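Local structure of dihydrodipicolinate synthase (Oceanobacillus iheyensis HTE831, 3D0C) at residues I20-E25 with K33-N38; G26-D31 with T278-N283. The protein probably acts as a 4-hydroxy-tetrahydrodipicolinate synthase, condensing pyruvate with aspartate semialdehyde on the route to lysine. The protein carries 1 engineered substitution. All blocks are in the same frame, centred on the assembly; numbering follows the deposited sequence.

Contact 1: I20-E25 with K33-N38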
loop_
_atom_site.group_PDB
_atom_site.type_symbol
_atom_site.label_atom_id
_atom_site.label_comp_id
_atom_site.label_asym_id
_atom_site.label_seq_id
_atom_site.Cartn_x
_atom_site.Cartn_y
_atom_site.Cartn_z
ATOM N N ILE A 20 -12.953 6.330 13.974
ATOM C CA ILE A 20 -11.994 5.281 14.290
ATOM C C ILE A 20 -12.789 3.991 14.438
ATOM O O ILE A 20 -14.024 3.989 14.356
ATOM C CB ILE A 20 -11.282 5.510 15.632
ATOM C CG1 ILE A 20 -12.322 5.582 16.755
ATOM C CG2 ILE A 20 -10.425 6.766 15.572
ATOM C CD1 ILE A 20 -11.742 5.342 18.125
ATOM N N VAL A 21 -12.065 2.895 14.636
ATOM C CA VAL A 21 -12.668 1.588 14.870
ATOM C C VAL A 21 -11.954 1.082 16.113
ATOM O O VAL A 21 -10.826 0.590 16.040
ATOM C CB VAL A 21 -12.416 0.574 13.727
ATOM C CG1 VAL A 21 -12.865 -0.809 14.176
ATOM C CG2 VAL A 21 -13.181 0.975 12.469
ATOM N N PRO A 22 -12.586 1.227 17.284
ATOM C CA PRO A 22 -11.934 0.752 18.506
ATOM C C PRO A 22 -11.840 -0.770 18.538
ATOM O O PRO A 22 -12.705 -1.468 18.012
ATOM C CB PRO A 22 -12.817 1.322 19.618
ATOM C CG PRO A 22 -14.158 1.418 18.982
ATOM C CD PRO A 22 -13.870 1.888 17.576
ATOM N N PHE A 23 -10.771 -1.282 19.132
ATOM C CA PHE A 23 -10.579 -2.720 19.233
ATOM C C PHE A 23 -10.578 -3.114 20.708
ATOM O O PHE A 23 -10.369 -2.273 21.580
ATOM C CB PHE A 23 -9.268 -3.126 18.556
ATOM C CG PHE A 23 -9.204 -2.762 17.093
ATOM C CD1 PHE A 23 -10.104 -3.310 16.181
ATOM C CD2 PHE A 23 -8.254 -1.855 16.631
ATOM C CE1 PHE A 23 -10.054 -2.962 14.829
ATOM C CE2 PHE A 23 -8.199 -1.500 15.282
ATOM C CZ PHE A 23 -9.102 -2.055 14.382
ATOM N N LEU A 24 -10.813 -4.391 20.988
ATOM C CA LEU A 24 -10.868 -4.870 22.366
ATOM C C LEU A 24 -9.527 -5.269 22.986
ATOM O O LEU A 24 -8.538 -5.501 22.299
ATOM C CB LEU A 24 -11.832 -6.053 22.465
ATOM C CG LEU A 24 -13.324 -5.788 22.284
ATOM C CD1 LEU A 24 -14.036 -7.112 22.094
ATOM C CD2 LEU A 24 -13.888 -5.042 23.484
ATOM N N GLU A 25 -9.550 -5.342 24.313
ATOM C CA GLU A 25 -8.441 -5.704 25.190
ATOM C C GLU A 25 -7.172 -6.242 24.509
ATOM O O GLU A 25 -6.315 -5.474 24.057
ATOM C CB GLU A 25 -8.932 -6.753 26.198
ATOM C CG GLU A 25 -7.972 -7.032 27.337
ATOM C CD GLU A 25 -7.880 -5.881 28.326
ATOM O OE1 GLU A 25 -8.570 -4.857 28.131
ATOM O OE2 GLU A 25 -7.112 -6.007 29.304
ATOM N N LYS A 33 -19.387 -1.731 20.558
ATOM C CA LYS A 33 -19.986 -0.739 21.445
ATOM C C LYS A 33 -19.208 0.567 21.267
ATOM O O LYS A 33 -19.796 1.625 21.030
ATOM C CB LYS A 33 -19.879 -1.209 22.902
ATOM C CG LYS A 33 -21.004 -0.729 23.820
ATOM C CD LYS A 33 -21.087 0.783 23.901
ATOM C CE LYS A 33 -22.172 1.212 24.882
ATOM N NZ LYS A 33 -22.422 2.677 24.854
ATOM N N GLY A 34 -17.883 0.475 21.380
ATOM C CA GLY A 34 -17.029 1.641 21.228
ATOM C C GLY A 34 -17.235 2.327 19.891
ATOM O O GLY A 34 -17.234 3.561 19.810
ATOM N N LEU A 35 -17.406 1.529 18.838
ATOM C CA LEU A 35 -17.628 2.059 17.498
ATOM C C LEU A 35 -18.949 2.815 17.431
ATOM O O LEU A 35 -19.014 3.924 16.884
ATOM C CB LEU A 35 -17.644 0.926 16.463
ATOM C CG LEU A 35 -18.060 1.343 15.047
ATOM C CD1 LEU A 35 -17.169 2.484 14.576
ATOM C CD2 LEU A 35 -17.967 0.157 14.091
ATOM N N ASP A 36 -20.008 2.212 17.968
ATOM C CA ASP A 36 -21.314 2.863 17.954
ATOM C C ASP A 36 -21.211 4.211 18.671
ATOM O O ASP A 36 -21.746 5.219 18.204
ATOM C CB ASP A 36 -22.380 1.981 18.635
ATOM C CG ASP A 36 -22.913 0.864 17.718
ATOM O OD1 ASP A 36 -22.532 0.812 16.527
ATOM O OD2 ASP A 36 -23.726 0.038 18.193
ATOM N N ASP A 37 -20.506 4.223 19.797
ATOM C CA ASP A 37 -20.340 5.436 20.582
ATOM C C ASP A 37 -19.497 6.498 19.900
ATOM O O ASP A 37 -19.716 7.694 20.102
ATOM C CB ASP A 37 -19.732 5.102 21.939
ATOM C CG ASP A 37 -20.676 4.291 22.802
ATOM O OD1 ASP A 37 -21.895 4.322 22.528
ATOM O OD2 ASP A 37 -20.203 3.636 23.752
ATOM N N ASN A 38 -18.524 6.071 19.107
ATOM C CA ASN A 38 -17.692 7.043 18.413
ATOM C C ASN A 38 -18.530 7.716 17.329
ATOM O O ASN A 38 -18.432 8.926 17.112
ATOM C CB ASN A 38 -16.470 6.365 17.792
ATOM C CG ASN A 38 -15.663 7.313 16.929
ATOM O OD1 ASN A 38 -15.242 8.378 17.384
ATOM N ND2 ASN A 38 -15.448 6.934 15.677
#

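Contact 2: G26-D31 with T278-N283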
loop_
_atom_site.group_PDB
_atom_site.type_symbol
_atom_site.label_atom_id
_atom_site.label_comp_id
_atom_site.label_asym_id
_atom_site.label_seq_id
_atom_site.Cartn_x
_atom_site.Cartn_y
_atom_site.Cartn_z
ATOM N N GLY A 26 -7.042 -7.568 24.471
ATOM C CA GLY A 26 -5.870 -8.185 23.878
ATOM C C GLY A 26 -6.202 -9.059 22.688
ATOM O O GLY A 26 -5.305 -9.502 21.972
ATOM N N THR A 27 -7.488 -9.328 22.485
ATOM C CA THR A 27 -7.927 -10.141 21.356
ATOM C C THR A 27 -7.914 -9.265 20.105
ATOM O O THR A 27 -7.863 -9.766 18.982
ATOM C CB THR A 27 -9.358 -10.666 21.560
ATOM O OG1 THR A 27 -10.269 -9.562 21.571
ATOM C CG2 THR A 27 -9.471 -11.429 22.877
ATOM N N ARG A 28 -7.975 -7.954 20.326
ATOM C CA ARG A 28 -7.984 -6.958 19.258
ATOM C C ARG A 28 -9.232 -7.043 18.393
ATOM O O ARG A 28 -9.276 -6.453 17.312
ATOM C CB ARG A 28 -6.750 -7.100 18.360
ATOM C CG ARG A 28 -5.402 -6.893 19.052
ATOM C CD ARG A 28 -4.320 -6.629 18.007
ATOM N NE ARG A 28 -2.955 -6.776 18.508
ATOM C CZ ARG A 28 -2.176 -5.773 18.908
ATOM N NH1 ARG A 28 -2.616 -4.522 18.879
ATOM N NH2 ARG A 28 -0.938 -6.024 19.315
ATOM N N GLU A 29 -10.243 -7.781 18.846
ATOM C CA GLU A 29 -11.478 -7.889 18.077
ATOM C C GLU A 29 -12.151 -6.522 18.091
ATOM O O GLU A 29 -11.876 -5.698 18.964
ATOM C CB GLU A 29 -12.418 -8.938 18.681
ATOM C CG GLU A 29 -11.929 -10.381 18.562
ATOM C CD GLU A 29 -11.684 -10.810 17.120
ATOM O OE1 GLU A 29 -12.629 -10.748 16.301
ATOM O OE2 GLU A 29 -10.543 -11.217 16.804
ATOM N N ILE A 30 -13.023 -6.277 17.123
ATOM C CA ILE A 30 -13.720 -5.002 17.034
ATOM C C ILE A 30 -14.641 -4.772 18.228
ATOM O O ILE A 30 -15.439 -5.638 18.597
ATOM C CB ILE A 30 -14.564 -4.916 15.741
ATOM C CG1 ILE A 30 -13.647 -5.001 14.516
ATOM C CG2 ILE A 30 -15.374 -3.631 15.734
ATOM C CD1 ILE A 30 -14.387 -5.055 13.182
ATOM N N ASP A 31 -14.516 -3.594 18.827
ATOM C CA ASP A 31 -15.337 -3.205 19.966
ATOM C C ASP A 31 -16.547 -2.499 19.360
ATOM O O ASP A 31 -16.537 -1.280 19.161
ATOM C CB ASP A 31 -14.538 -2.254 20.853
ATOM C CG ASP A 31 -15.303 -1.799 22.075
ATOM O OD1 ASP A 31 -16.505 -2.118 22.204
ATOM O OD2 ASP A 31 -14.686 -1.102 22.906
ATOM N N THR A 278 -4.341 0.538 18.969
ATOM C CA THR A 278 -4.281 0.300 17.530
ATOM C C THR A 278 -3.847 -1.136 17.225
ATOM O O THR A 278 -3.162 -1.769 18.032
ATOM C CB THR A 278 -3.269 1.266 16.853
ATOM O OG1 THR A 278 -2.004 1.190 17.529
ATOM C CG2 THR A 278 -3.778 2.701 16.893
ATOM N N ARG A 279 -4.253 -1.652 16.066
ATOM C CA ARG A 279 -3.851 -2.996 15.656
ATOM C C ARG A 279 -2.470 -2.914 15.017
ATOM O O ARG A 279 -1.982 -1.820 14.717
ATOM C CB ARG A 279 -4.822 -3.577 14.628
ATOM C CG ARG A 279 -6.068 -4.216 15.211
ATOM C CD ARG A 279 -6.836 -4.987 14.147
ATOM N NE ARG A 279 -8.005 -5.656 14.707
ATOM C CZ ARG A 279 -8.854 -6.404 14.008
ATOM N NH1 ARG A 279 -8.672 -6.586 12.706
ATOM N NH2 ARG A 279 -9.886 -6.972 14.616
ATOM N N GLU A 280 -1.839 -4.069 14.823
ATOM C CA GLU A 280 -0.535 -4.123 14.174
ATOM C C GLU A 280 -0.793 -3.524 12.787
ATOM O O GLU A 280 -1.885 -3.680 12.248
ATOM C CB GLU A 280 -0.072 -5.582 14.017
ATOM C CG GLU A 280 -0.110 -6.424 15.302
ATOM C CD GLU A 280 -1.438 -7.146 15.512
ATOM O OE1 GLU A 280 -2.495 -6.483 15.524
ATOM O OE2 GLU A 280 -1.425 -8.386 15.669
ATOM N N PRO A 281 0.206 -2.852 12.184
ATOM C CA PRO A 281 1.576 -2.622 12.642
ATOM C C PRO A 281 1.833 -1.329 13.434
ATOM O O PRO A 281 2.860 -0.685 13.226
ATOM C CB PRO A 281 2.362 -2.647 11.338
ATOM C CG PRO A 281 1.444 -1.843 10.436
ATOM C CD PRO A 281 0.036 -2.343 10.805
ATOM N N VAL A 282 0.916 -0.939 14.316
ATOM C CA VAL A 282 1.140 0.254 15.134
ATOM C C VAL A 282 0.953 -0.122 16.606
ATOM O O VAL A 282 -0.065 -0.684 16.989
ATOM C CB VAL A 282 0.175 1.423 14.767
ATOM C CG1 VAL A 282 0.419 2.620 15.702
ATOM C CG2 VAL A 282 0.417 1.865 13.312
ATOM N N ASN A 283 1.954 0.173 17.421
ATOM C CA ASN A 283 1.883 -0.144 18.841
ATOM C C ASN A 283 1.584 1.139 19.599
ATOM O O ASN A 283 1.350 2.181 18.986
ATOM C CB ASN A 283 3.210 -0.752 19.287
ATOM C CG ASN A 283 3.105 -2.243 19.555
ATOM O OD1 ASN A 283 2.219 -2.925 19.032
ATOM N ND2 ASN A 283 4.018 -2.758 20.370
HETATM O O HOH W 1 -0.148 -3.388 17.918
HETATM O O HOH W 2 0.856 -4.739 20.654
#

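Contact 1: I20-E25 with K33-N38
N38 N donates to G34 O at 2.9 Å, a bond of the helical turn that carries both residues against I20 and P22. The side-chain amide of N38 lies against I20 CG1, which a chi1 of 59° sets between the backbone N and the carbonyl carbon. That amide is probably turned over in the model, and with it turned back its approach to the backbone N of I20 may be a hydrogen bond. An asparagine suits the place, giving a buried peptide a polar neighbour while its flat group packs on a branched aliphatic chain. An alanine here would probably leave the N of I20 without that neighbour and open a gap beside CG1. One turn earlier along the helix, at G34, the backbone is covered by P22, whose CG is 3.3 Å from G34 C and equally close to L35 N. Glycine is what permits this, since a beta carbon at G34 would clash with P22 CG. L35 completes the contact: its CB lies 4.1 Å from P22 CD, and its CD1 reaches I20 O at 3.5 Å. D31, the N-cap residue, accepts from G34 N through OD1. In this TIM barrel the contact folds the loop after strand 15-17 back onto helix 32-44. I20 and N38 touch M268 of helix 260-270, whereas V21 packs on V70 and L35 on R73, both of helix 64-78.

Contact 2: G26-D31 with T278-N283
R28 O, in the loop that follows strand 15-17 of the TIM barrel, takes two bonds from the guanidinium of R279, which belongs to the loop between helices 260-270 and 287-303. NH2 reaches it at 2.8 Å and NE at 3.0 Å, a side-on grip with the oxygen close to the guanidinium plane and both donors on the same face of the carbonyl plane. Extended from CG to NE, the R279 chain brings these two nitrogens together onto one oxygen. Its NH1 is satisfied elsewhere, by a salt bridge to E66 and a hydrogen bond to A61 O, so R279 links the 26-31 loop to A61 and to E66 of helix 64-78.

The R28 side chain runs the other way, over the 278-283 loop. E280 OE1 lies above one face of its guanidinium, 3.0 Å from NE, and the carboxylate is stacked at 28° to that plane. This is a salt bridge of charges alone, because no N-H points at the oxygen; E280 OE2 accepts from N131 of the second subunit. Waters take bonds from the two terminal nitrogens: water 2, at the edge and in plane, accepts from R28 NH2 at 2.6 Å and donates to N283 OD1, while water 1 takes a weak bond from NH1. T278 O comes within 2.9 Å of R28 NH1, but at too poor an angle for a hydrogen bond. An arginine suits this partly exposed site, being long enough to reach carboxylate and waters together. Before it, T27 closes an ST turn, with E29 N donating to T27 OG1 at 3.3 Å and an almost straight 170°.

Overall arrangement
The two contacts share one excursion of the chain: residues 20-25, 26-31 and 33-38 follow in order within the same loop and helix, and contact 2 adds the distant 278-283 loop. Contact 1 is buried and relies mainly on close van der Waals packing near T56, a predicted pyruvate site. Contact 2, partly open to solvent, works with charges and waters and borders the second subunit. They are joined directly. P22 O probably accepts from D31 N at 2.9 Å, and the F23 ring packs on R279, its CE1 3.4 Å from NE. The chemistry thus changes from apolar packing on helix 32-44 to charges and water where the 26-31 loop meets 278-283.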